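Local coordinates for protein putative solute-binding component of ABC transporter (Clostridium phytofermentans, PDB 4YS6) that binds beta-D-glucopyranose in the cleft between its two lobes and probably serves as the sugar-capturing component of an ABC transporter, at residues P44-D47 against W51-D54. Numbering follows the deposited sequence.
With NA (sodium ion), chain I; BGC (beta-D-glucopyranose), chain D.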
ATOM      1  N   PRO A  44      11.009  -2.753  -3.415  1.00 12.87           N
ATOM      2  CA  PRO A  44      11.317  -1.326  -3.611  1.00 13.03           C
ATOM      3  C   PRO A  44      12.278  -0.716  -2.605  1.00 15.95           C
ATOM      4  O   PRO A  44      13.186   0.002  -3.018  1.00 15.92           O
ATOM      5  CB  PRO A  44       9.943  -0.642  -3.500  1.00 14.05           C
ATOM      6  CG  PRO A  44       9.086  -1.611  -2.740  1.00 16.79           C
ATOM      7  CD  PRO A  44       9.587  -2.971  -3.118  1.00 15.06           C
ATOM      8  N   THR A  45      12.102  -1.015  -1.326  1.00 15.56           N
ATOM      9  CA  THR A  45      12.905  -0.408  -0.289  1.00 13.56           C
ATOM     10  C   THR A  45      12.690  -1.146   1.009  1.00 18.64           C
ATOM     11  O   THR A  45      11.655  -1.764   1.189  1.00 17.87           O
ATOM     12  CB  THR A  45      12.544   1.063  -0.104  1.00 16.88           C
ATOM     13  OG1 THR A  45      13.362   1.630   0.910  1.00 17.57           O
ATOM     14  CG2 THR A  45      11.076   1.209   0.303  1.00 17.49           C
ATOM     15  N   LYS A  46      13.673  -1.070   1.905  1.00 15.86           N
ATOM     16  CA  LYS A  46      13.530  -1.565   3.278  1.00 15.05           C
ATOM     17  C   LYS A  46      13.019  -0.491   4.232  1.00 19.58           C
ATOM     18  O   LYS A  46      12.730  -0.784   5.395  1.00 17.89           O
ATOM     19  CB  LYS A  46      14.879  -2.077   3.797  1.00 15.96           C
ATOM     20  CG  LYS A  46      15.330  -3.358   3.150  1.00 21.03           C
ATOM     21  CD  LYS A  46      16.649  -3.820   3.761  1.00 26.83           C
ATOM     22  CE  LYS A  46      17.130  -5.104   3.104  1.00 44.03           C
ATOM     23  NZ  LYS A  46      18.478  -5.523   3.579  1.00 57.82           N
ATOM     24  N   ASP A  47      12.881   0.739   3.743  1.00 16.61           N
ATOM     25  CA  ASP A  47      12.574   1.888   4.616  1.00 15.35           C
ATOM     26  C   ASP A  47      11.067   2.039   4.806  1.00 17.37           C
ATOM     27  O   ASP A  47      10.614   2.820   5.634  1.00 23.71           O
ATOM     28  CB  ASP A  47      13.159   3.180   4.049  1.00 21.31           C
ATOM     29  CG  ASP A  47      14.690   3.190   4.059  1.00 43.17           C
ATOM     30  OD1 ASP A  47      15.293   2.724   5.054  1.00 40.23           O
ATOM     31  OD2 ASP A  47      15.287   3.658   3.067  1.00 53.03           O
ATOM     32  N   TRP A  51       7.803  -4.280   3.090  1.00 12.83           N
ATOM     33  CA  TRP A  51       8.584  -4.939   2.026  1.00 12.77           C
ATOM     34  C   TRP A  51       9.678  -5.798   2.608  1.00 13.13           C
ATOM     35  O   TRP A  51      10.136  -6.731   1.954  1.00 13.59           O
ATOM     36  CB  TRP A  51       9.161  -3.914   1.042  1.00 12.66           C
ATOM     37  CG  TRP A  51       8.090  -3.006   0.555  1.00 12.44           C
ATOM     38  CD1 TRP A  51       7.914  -1.703   0.912  1.00 13.98           C
ATOM     39  CD2 TRP A  51       6.987  -3.332  -0.314  1.00 12.28           C
ATOM     40  NE1 TRP A  51       6.787  -1.194   0.329  1.00 13.32           N
ATOM     41  CE2 TRP A  51       6.187  -2.177  -0.410  1.00 12.26           C
ATOM     42  CE3 TRP A  51       6.597  -4.486  -1.005  1.00 12.32           C
ATOM     43  CZ2 TRP A  51       5.035  -2.135  -1.196  1.00 13.28           C
ATOM     44  CZ3 TRP A  51       5.436  -4.439  -1.763  1.00 12.20           C
ATOM     45  CH2 TRP A  51       4.676  -3.277  -1.856  1.00 13.73           C
ATOM     46  N   ASN A  52      10.070  -5.519   3.855  1.00 15.39           N
ATOM     47  CA  ASN A  52      10.972  -6.420   4.577  1.00 16.22           C
ATOM     48  C   ASN A  52      10.331  -7.789   4.765  1.00 16.06           C
ATOM     49  O   ASN A  52      10.966  -8.832   4.564  1.00 17.14           O
ATOM     50  CB  ASN A  52      11.355  -5.824   5.918  1.00 14.84           C
ATOM     51  CG  ASN A  52      12.200  -4.567   5.769  1.00 18.27           C
ATOM     52  OD1 ASN A  52      13.403  -4.637   5.549  1.00 21.39           O
ATOM     53  ND2 ASN A  52      11.575  -3.425   5.877  1.00 16.76           N
ATOM     54  N   GLN A  53       9.059  -7.774   5.133  1.00 13.94           N
ATOM     55  CA  GLN A  53       8.306  -9.008   5.315  1.00 14.68           C
ATOM     56  C   GLN A  53       7.961  -9.646   3.975  1.00 13.85           C
ATOM     57  O   GLN A  53       8.076 -10.859   3.827  1.00 15.55           O
ATOM     58  CB  GLN A  53       7.044  -8.756   6.122  1.00 14.21           C
ATOM     59  CG  GLN A  53       7.277  -8.620   7.632  1.00 17.81           C
ATOM     60  CD  GLN A  53       7.788  -7.264   8.014  1.00 24.67           C
ATOM     61  OE1 GLN A  53       7.080  -6.273   7.866  1.00 21.03           O
ATOM     62  NE2 GLN A  53       9.030  -7.198   8.490  1.00 23.92           N
ATOM     63  N   ASP A  54       7.547  -8.843   3.002  1.00 15.09           N
ATOM     64  CA  ASP A  54       7.262  -9.376   1.675  1.00 16.60           C
ATOM     65  C   ASP A  54       8.473 -10.144   1.123  1.00 16.10           C
ATOM     66  O   ASP A  54       8.343 -11.275   0.657  1.00 15.17           O
ATOM     67  CB  ASP A  54       6.899  -8.258   0.703  1.00 13.61           C
ATOM     68  CG  ASP A  54       5.547  -7.629   0.984  1.00 16.04           C
ATOM     69  OD1 ASP A  54       4.488  -8.262   0.710  1.00 15.70           O
ATOM     70  OD2 ASP A  54       5.544  -6.480   1.451  1.00 16.76           O
TER
HETATM   71 NA    NA I 408      13.546  -9.148   5.876  1.00 58.70          NA
HETATM   72  C2  BGC D 403       1.191  -0.927  -0.790  1.00 10.88           C
HETATM   73  C3  BGC D 403       0.931  -0.485   0.613  1.00 12.91           C
HETATM   74  C4  BGC D 403       2.076   0.221   1.207  1.00 10.44           C
HETATM   75  C5  BGC D 403       2.574   1.338   0.342  1.00 11.03           C
HETATM   76  C6  BGC D 403       3.877   1.948   0.812  1.00 13.09           C
HETATM   77  C1  BGC D 403       1.539   0.300  -1.656  1.00 12.38           C
HETATM   78  O1  BGC D 403       1.801  -0.012  -2.879  1.00 17.69           O
HETATM   79  O2  BGC D 403       0.036  -1.561  -1.324  1.00 11.78           O
HETATM   80  O3  BGC D 403       0.599  -1.703   1.381  1.00 12.38           O
HETATM   81  O4  BGC D 403       1.721   0.837   2.471  1.00 12.51           O
HETATM   82  O5  BGC D 403       2.797   0.795  -0.995  1.00 12.54           O
HETATM   83  O6  BGC D 403       4.836   0.958   1.149  1.00 12.98           O
HETATM   84  O   HOH W   1      14.857  -7.218   5.331  1.00 48.30           O
HETATM   85  O   HOH W   2      13.124  -8.655   8.177  1.00 47.96           O
HETATM   86  O   HOH W   3      14.341  -9.427   3.568  1.00 40.39           O
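P44 sets the CG-CD side of its pyrrolidine ring against one face of the W51 indole, tilted with CA farther off, where strand 38-43 runs through a loop into helix 50-64, the first beta-to-alpha connection of a periplasmic-binding-protein fold; W51 touches the proline with one face and the glucose with its edge. Followed outward, the W51 side chain first meets backbone: its CB is 3.3 Å from T45 O, a buried carbonyl with no hydrogen-bond partner in the model. With chi1 at -51°, CG points away from the W51 carbonyl, which sets the indole face against P44 CG. P44 CG sits 3.6 Å from the centroid of the five-membered ring and 6° off its normal, a CH-pi contact offset toward the rim of the whole indole, while P44 CD leans toward CD2 and CE3. At the indole edge NE1 donates to O6 of the glucose (3.0 Å) in a bent bond near the ring plane, and the sugar's O5 lies in that plane, 3.7 Å from CZ2. D124, R125, D176, N246, D272 and K292 supply further hydrogen bonds to the sugar.

N52 ties the loop to the first turn of the helix. Its ND2 gives a nearly straight bond to K46 O (2.9 Å, 168°), the acceptor lying in the amide plane; ND2 also bonds to Q49 O. T45 OG1 accepts a hydrogen bond from the backbone N of D47, forming an ST turn. N52 O and S56 both bind a sodium ion, and a water on that ion donates to N52 OD1, which lies 3.3 Å from K46 CG.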